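Tudor domain-containing protein 1 (Mus musculus, PDB 4B9W) acts as a germline scaffold that binds arginine-methylated Piwi proteins through its Tudor domains and helps silence transposable elements in the piRNA pathway during spermatogenesis. Local coordinates at the interface of chains A and B. Residues are numbered along the deposited sequence; one frame, centred on the assembly and turned at random. Chains: chain A/B, Tudor domain-containing protein 1.

The interface of chains A and B. Residues chain A 141-142; chain B 8, 69.
A:His142 and A:Lys141 meet B:Gly69 and B:Trp8 in a small loop-to-loop patch of a two-fold homodimeric interface; it probably contributes to holding the two copies of the extended Tudor domain TD3 together in the deposited assembly, which may be a crystal pairing, and a twin patch repeats it with the chains exchanged. Among these residues the contacts are van der Waals and CH-pi in kind, and about 107 Å² of surface is hidden here. B:Gly69 lays its backbone CA over one face of the imidazole of A:His142, 3.6 Å from the ring centre. It sits off toward the rim, on the side of CD2 and NE2, and CA of B:Gly69 comes to 3.5 Å from CD2 of A:His142. With no side chain on B:Gly69, the backbone itself can come down on the ring. CG of A:His142 stands opposite its own carbonyl carbon and beside the backbone N (chi1 -64°), and the ring turn at chi2 (-72°) helps present this face to the glycine. On the other face lies CB of the preceding residue, A:Lys141, 4.1 Å above the plane, which puts the ring between its own chain and the partner loop. Replacing A:His142 with an alanine would probably leave CA of B:Gly69 without the flat surface it rests on and open a gap between the two loops. A:Lys141 runs almost straight from CB to CE, then bends at its last torsion (chi4 58°), which turns the terminal amine nitrogen NZ toward B:Trp8. NZ of A:Lys141 comes in at the rim of the indole by CZ2 of B:Trp8, 3.7 Å away and tilted from the ring plane, not over the face; CE follows at 4.0 Å from CZ2. B:Trp8 thus adds a second foothold beside the glycine-imidazole contact. The patch is likely to help join one TD3 copy to the loops of its neighbour, in a domain whose role is to bind methylarginine peptides from Piwi proteins.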
ATOM      1  N   LYS A 141     -16.307  -2.942   6.401  1.00 32.67           N
ATOM      2  CA  LYS A 141     -15.214  -1.973   6.233  1.00 32.41           C
ATOM      3  C   LYS A 141     -14.266  -2.317   5.084  1.00 29.31           C
ATOM      4  O   LYS A 141     -13.273  -1.638   4.872  1.00 28.46           O
ATOM      5  CB  LYS A 141     -14.433  -1.809   7.548  1.00 35.20           C
ATOM      6  CG  LYS A 141     -14.541  -2.997   8.487  1.00 37.58           C
ATOM      7  CD  LYS A 141     -13.690  -2.816   9.739  1.00 39.90           C
ATOM      8  CE  LYS A 141     -13.609  -4.125  10.517  1.00 40.12           C
ATOM      9  NZ  LYS A 141     -13.044  -5.209   9.661  1.00 40.35           N
ATOM     10  N   HIS A 142     -14.578  -3.364   4.339  1.00 26.45           N
ATOM     11  CA  HIS A 142     -13.647  -3.888   3.357  1.00 24.23           C
ATOM     12  C   HIS A 142     -14.433  -4.311   2.176  1.00 20.55           C
ATOM     13  O   HIS A 142     -15.510  -4.868   2.318  1.00 17.40           O
ATOM     14  CB  HIS A 142     -12.892  -5.096   3.925  1.00 25.79           C
ATOM     15  CG  HIS A 142     -11.998  -4.771   5.104  1.00 27.83           C
ATOM     16  ND1 HIS A 142     -10.841  -4.087   4.973  1.00 29.30           N
ATOM     17  CD2 HIS A 142     -12.128  -5.069   6.463  1.00 29.15           C
ATOM     18  CE1 HIS A 142     -10.257  -3.954   6.183  1.00 30.54           C
ATOM     19  NE2 HIS A 142     -11.044  -4.554   7.095  1.00 30.53           N
TER
ATOM     20  N   TRP B   8     -12.829  -7.185  16.915  1.00 28.38           N
ATOM     21  CA  TRP B   8     -11.543  -6.926  17.589  1.00 26.16           C
ATOM     22  C   TRP B   8     -11.325  -5.459  17.763  1.00 25.45           C
ATOM     23  O   TRP B   8     -12.100  -4.667  17.258  1.00 24.45           O
ATOM     24  CB  TRP B   8     -10.419  -7.553  16.769  1.00 25.15           C
ATOM     25  CG  TRP B   8     -10.596  -7.325  15.279  1.00 25.07           C
ATOM     26  CD1 TRP B   8     -11.303  -8.109  14.368  1.00 24.18           C
ATOM     27  CD2 TRP B   8     -10.094  -6.202  14.498  1.00 23.46           C
ATOM     28  NE1 TRP B   8     -11.250  -7.563  13.114  1.00 24.08           N
ATOM     29  CE2 TRP B   8     -10.543  -6.424  13.119  1.00 23.40           C
ATOM     30  CE3 TRP B   8      -9.347  -5.079  14.789  1.00 23.94           C
ATOM     31  CZ2 TRP B   8     -10.238  -5.544  12.089  1.00 23.89           C
ATOM     32  CZ3 TRP B   8      -9.041  -4.194  13.742  1.00 24.79           C
ATOM     33  CH2 TRP B   8      -9.473  -4.426  12.421  1.00 24.40           C
ATOM     34  N   GLY B  69      -9.924  -8.511   4.791  1.00 14.45           N
ATOM     35  CA  GLY B  69     -10.170  -7.954   6.111  1.00 15.04           C
ATOM     36  C   GLY B  69     -10.571  -8.948   7.183  1.00 14.93           C
ATOM     37  O   GLY B  69     -10.874  -8.565   8.296  1.00 14.16           O
TER